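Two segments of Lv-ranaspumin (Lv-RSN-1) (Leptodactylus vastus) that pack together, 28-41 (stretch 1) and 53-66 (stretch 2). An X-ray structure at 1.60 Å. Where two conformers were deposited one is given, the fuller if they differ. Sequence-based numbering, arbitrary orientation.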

# COMPACT_ATOMS: atom_id res chain seq x y z
N ASP A 28 7.74 -1.51 8.51
CA ASP A 28 6.67 -1.64 7.53
C ASP A 28 7.15 -2.20 6.21
O ASP A 28 6.40 -2.16 5.24
CB ASP A 28 6.02 -0.28 7.29
CG ASP A 28 5.35 0.26 8.52
OD1 ASP A 28 4.94 -0.57 9.35
OD2 ASP A 28 5.25 1.49 8.66
N LEU A 29 8.38 -2.69 6.17
CA LEU A 29 9.02 -3.02 4.91
C LEU A 29 8.21 -3.97 4.03
O LEU A 29 8.04 -3.70 2.85
CB LEU A 29 10.42 -3.58 5.13
CG LEU A 29 11.22 -3.84 3.85
CD1 LEU A 29 11.35 -2.57 3.03
CD2 LEU A 29 12.59 -4.41 4.19
N LEU A 30 7.74 -5.08 4.60
CA LEU A 30 7.00 -6.06 3.79
C LEU A 30 5.77 -5.43 3.15
O LEU A 30 5.51 -5.60 1.95
CB LEU A 30 6.60 -7.29 4.61
CG LEU A 30 5.80 -8.31 3.79
CD1 LEU A 30 6.62 -8.83 2.61
CD2 LEU A 30 5.30 -9.47 4.65
N VAL A 31 5.00 -4.70 3.94
CA VAL A 31 3.82 -4.01 3.44
C VAL A 31 4.17 -3.02 2.34
O VAL A 31 3.52 -2.99 1.29
CB VAL A 31 3.07 -3.30 4.59
CG1 VAL A 31 2.04 -2.31 4.05
CG2 VAL A 31 2.42 -4.33 5.52
N GLU A 32 5.23 -2.24 2.55
CA GLU A 32 5.62 -1.23 1.57
C GLU A 32 6.09 -1.86 0.26
O GLU A 32 5.81 -1.34 -0.82
CB GLU A 32 6.71 -0.32 2.15
CG GLU A 32 6.22 0.53 3.31
CD GLU A 32 7.31 1.40 3.90
OE1 GLU A 32 8.38 0.86 4.24
OE2 GLU A 32 7.10 2.63 4.01
N LEU A 33 6.82 -2.97 0.37
CA LEU A 33 7.29 -3.66 -0.82
C LEU A 33 6.12 -4.25 -1.59
O LEU A 33 6.13 -4.25 -2.82
CB LEU A 33 8.30 -4.77 -0.48
CG LEU A 33 9.63 -4.26 0.07
CD1 LEU A 33 10.54 -5.44 0.38
CD2 LEU A 33 10.29 -3.31 -0.93
N ALA A 34 5.13 -4.78 -0.86
CA ALA A 34 3.97 -5.37 -1.51
C ALA A 34 3.23 -4.30 -2.31
O ALA A 34 2.80 -4.55 -3.44
CB ALA A 34 3.04 -6.01 -0.47
N VAL A 35 3.09 -3.11 -1.74
CA VAL A 35 2.46 -2.01 -2.45
C VAL A 35 3.20 -1.67 -3.74
O VAL A 35 2.59 -1.56 -4.80
CB VAL A 35 2.38 -0.76 -1.56
CG1 VAL A 35 1.91 0.44 -2.37
CG2 VAL A 35 1.46 -1.02 -0.36
N ILE A 36 4.52 -1.53 -3.65
CA ILE A 36 5.33 -1.22 -4.82
C ILE A 36 5.25 -2.30 -5.89
O ILE A 36 4.99 -2.01 -7.06
CB ILE A 36 6.77 -1.00 -4.40
CG1 ILE A 36 6.85 0.24 -3.52
CG2 ILE A 36 7.68 -0.83 -5.63
CD1 ILE A 36 8.17 0.37 -2.78
N ILE A 37 5.45 -3.54 -5.48
CA ILE A 37 5.41 -4.66 -6.41
C ILE A 37 4.03 -4.77 -7.08
O ILE A 37 3.92 -4.92 -8.30
CB ILE A 37 5.76 -5.98 -5.69
CG1 ILE A 37 7.26 -6.01 -5.39
CG2 ILE A 37 5.40 -7.17 -6.56
CD1 ILE A 37 7.63 -6.98 -4.27
N CYS A 38 2.98 -4.67 -6.30
CA CYS A 38 1.67 -4.86 -6.88
C CYS A 38 1.23 -3.65 -7.71
O CYS A 38 0.51 -3.80 -8.69
CB CYS A 38 0.66 -5.26 -5.81
SG CYS A 38 1.11 -6.88 -5.13
N ALA A 39 1.70 -2.46 -7.36
CA ALA A 39 1.41 -1.29 -8.17
C ALA A 39 2.05 -1.45 -9.54
O ALA A 39 1.43 -1.21 -10.58
CB ALA A 39 1.93 -0.02 -7.50
N TYR A 40 3.32 -1.86 -9.55
CA TYR A 40 4.00 -2.10 -10.81
C TYR A 40 3.28 -3.16 -11.65
O TYR A 40 3.06 -2.97 -12.84
CB TYR A 40 5.46 -2.50 -10.56
CG TYR A 40 6.24 -2.56 -11.85
CD1 TYR A 40 6.19 -3.68 -12.66
CD2 TYR A 40 6.99 -1.47 -12.26
CE1 TYR A 40 6.88 -3.72 -13.86
CE2 TYR A 40 7.69 -1.51 -13.46
CZ TYR A 40 7.61 -2.64 -14.26
OH TYR A 40 8.30 -2.70 -15.46
N GLN A 41 2.88 -4.26 -11.01
CA GLN A 41 2.31 -5.40 -11.73
C GLN A 41 0.91 -5.14 -12.24
O GLN A 41 0.49 -5.74 -13.24
CB GLN A 41 2.29 -6.64 -10.84
CG GLN A 41 3.64 -7.30 -10.58
CD GLN A 41 3.54 -8.41 -9.56
OE1 GLN A 41 2.67 -8.39 -8.68
NE2 GLN A 41 4.46 -9.35 -9.63
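Stretch 2 53-66: ELKELLERTLERAG

Stretch 2 is helical from Glu53 through most of its length and runs back along the helix of stretch 1, which begins at Leu29. The N-to-C directions differ by 166°, so the pair is nearly antiparallel, and the axes come within 10.3 Å. The register runs in reverse order accordingly: Leu54 lies near Ile36, Thr61 near Glu32 and Ala65 near Leu29, with CA atoms 6.7, 7.3 and 7.1 Å apart respectively.

Ile36 gives up the most surface. Its CA-to-CB bond points toward stretch 2, and its side chain fits as a knob among Leu54, Leu57, Leu58 and Thr61. With chi1 in m and chi2 in t, CD1 lies 3.8 Å from Leu58 CA, while CG1 meets Leu57 CD2 at 3.8 Å. A branched, wholly apolar side chain suits such a hole because it can touch several neighbours at once.

Leu54 is the next most covered. Its two methyls divide between neighbouring residues: CD2 packs on Ala39 CB at 4.0 Å, and CD1 lies 4.0 Å from Tyr40 CD2. The small alanine lets the leucine settle close to the first helix.

Thr61 returns the knob, sitting among Leu29, Glu32, Leu33 and Ile36. Its CG2 lies 3.7 Å from Leu29 CD1, whereas its OG1 donates to Leu57 O at 2.8 Å, one turn back in its own helix. The methyl can thus serve the apolar contact while the hydroxyl is satisfied. Alongside, Leu33 CD2 approaches Leu58 CD1 to 3.6 Å.

Toward the end of the second helix a charged pair joins the apolar contacts. Arg64 NH2 forms a salt bridge to Glu32 OE2 at 2.8 Å, and water 1 links Arg64, Glu32 and Asp28. Ala65 CB still reaches Leu29 CD2 at 4.0 Å before Gly66, with positive phi, closes a Schellman motif.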

# COMPACT_ATOMS: atom_id res chain seq x y z
N GLU A 53 9.10 6.84 -10.97
CA GLU A 53 8.76 7.15 -9.58
C GLU A 53 8.61 5.91 -8.72
O GLU A 53 8.92 5.93 -7.54
CB GLU A 53 7.51 8.03 -9.51
CG GLU A 53 7.77 9.43 -10.03
CD GLU A 53 6.64 10.39 -9.70
OE1 GLU A 53 6.08 10.29 -8.59
OE2 GLU A 53 6.33 11.24 -10.56
N LEU A 54 8.11 4.83 -9.32
CA LEU A 54 8.03 3.56 -8.60
C LEU A 54 9.41 3.05 -8.22
O LEU A 54 9.61 2.57 -7.11
CB LEU A 54 7.26 2.50 -9.39
CG LEU A 54 5.73 2.54 -9.35
CD1 LEU A 54 5.14 1.62 -10.41
CD2 LEU A 54 5.20 2.16 -7.97
N LYS A 55 10.36 3.16 -9.14
CA LYS A 55 11.71 2.72 -8.82
C LYS A 55 12.32 3.61 -7.73
O LYS A 55 12.97 3.11 -6.81
CB LYS A 55 12.62 2.73 -10.05
CG LYS A 55 13.98 2.14 -9.73
CD LYS A 55 14.91 2.14 -10.89
CE LYS A 55 16.18 1.40 -10.51
NZ LYS A 55 17.07 1.27 -11.68
N GLU A 56 12.10 4.91 -7.82
CA GLU A 56 12.61 5.82 -6.80
C GLU A 56 12.04 5.49 -5.44
O GLU A 56 12.76 5.51 -4.44
CB GLU A 56 12.32 7.28 -7.15
CG GLU A 56 13.12 7.77 -8.35
CD GLU A 56 13.20 9.28 -8.41
OE1 GLU A 56 13.14 9.92 -7.33
OE2 GLU A 56 13.33 9.83 -9.53
N LEU A 57 10.75 5.17 -5.40
CA LEU A 57 10.11 4.75 -4.16
C LEU A 57 10.70 3.45 -3.60
O LEU A 57 10.92 3.33 -2.40
CB LEU A 57 8.60 4.62 -4.36
CG LEU A 57 7.77 4.25 -3.13
CD1 LEU A 57 7.85 5.35 -2.07
CD2 LEU A 57 6.32 3.98 -3.53
N LEU A 58 10.96 2.49 -4.47
CA LEU A 58 11.61 1.25 -4.05
C LEU A 58 12.99 1.54 -3.45
O LEU A 58 13.35 1.02 -2.40
CB LEU A 58 11.75 0.31 -5.25
CG LEU A 58 12.37 -1.07 -4.99
CD1 LEU A 58 11.64 -1.81 -3.87
CD2 LEU A 58 12.35 -1.87 -6.28
N GLU A 59 13.76 2.38 -4.14
CA GLU A 59 15.08 2.76 -3.65
C GLU A 59 14.97 3.40 -2.27
O GLU A 59 15.70 3.01 -1.35
CB GLU A 59 15.76 3.70 -4.66
CG GLU A 59 16.15 2.99 -5.94
CD GLU A 59 16.74 3.90 -7.00
OE1 GLU A 59 16.38 5.10 -7.03
OE2 GLU A 59 17.58 3.42 -7.79
N ARG A 60 14.05 4.35 -2.13
CA ARG A 60 13.90 5.05 -0.85
C ARG A 60 13.44 4.12 0.25
O ARG A 60 13.92 4.18 1.37
CB ARG A 60 12.91 6.21 -0.98
CG ARG A 60 13.42 7.38 -1.81
CD ARG A 60 12.45 8.56 -1.73
NE ARG A 60 11.17 8.23 -2.34
CZ ARG A 60 10.80 8.63 -3.55
NH1 ARG A 60 9.61 8.28 -4.02
NH2 ARG A 60 11.60 9.39 -4.28
N THR A 61 12.47 3.26 -0.07
CA THR A 61 11.95 2.32 0.90
C THR A 61 13.04 1.39 1.42
O THR A 61 13.13 1.15 2.62
CB THR A 61 10.82 1.49 0.27
OG1 THR A 61 9.74 2.37 -0.08
CG2 THR A 61 10.31 0.44 1.22
N LEU A 62 13.89 0.89 0.53
CA LEU A 62 14.99 0.02 0.95
C LEU A 62 16.03 0.77 1.78
O LEU A 62 16.54 0.25 2.77
CB LEU A 62 15.63 -0.66 -0.25
CG LEU A 62 14.67 -1.71 -0.82
CD1 LEU A 62 15.13 -2.08 -2.20
CD2 LEU A 62 14.61 -2.92 0.09
N GLU A 63 16.32 2.00 1.38
CA GLU A 63 17.28 2.82 2.14
C GLU A 63 16.81 3.04 3.57
O GLU A 63 17.61 2.95 4.52
CB GLU A 63 17.51 4.15 1.45
CG GLU A 63 18.27 4.02 0.14
CD GLU A 63 18.98 5.31 -0.25
OE1 GLU A 63 19.19 6.16 0.63
OE2 GLU A 63 19.33 5.45 -1.45
N ARG A 64 15.52 3.31 3.74
CA ARG A 64 14.95 3.55 5.06
C ARG A 64 15.08 2.32 5.96
O ARG A 64 15.06 2.42 7.19
CB ARG A 64 13.48 3.97 4.94
CG ARG A 64 13.29 5.34 4.33
CD ARG A 64 11.83 5.60 3.99
NE ARG A 64 10.95 5.33 5.13
CZ ARG A 64 9.94 4.48 5.10
NH1 ARG A 64 9.19 4.29 6.18
NH2 ARG A 64 9.65 3.82 3.99
N ALA A 65 15.21 1.15 5.33
CA ALA A 65 15.37 -0.09 6.06
C ALA A 65 16.83 -0.46 6.26
O ALA A 65 17.15 -1.47 6.89
CB ALA A 65 14.62 -1.22 5.36
N GLY A 66 17.72 0.36 5.70
CA GLY A 66 19.15 0.17 5.83
C GLY A 66 19.76 -0.65 4.71
O GLY A 66 20.91 -1.08 4.80
O HOH W 1 6.26 3.17 6.82
O HOH W 2 7.13 2.98 0.61
O HOH W 3 11.28 0.97 4.74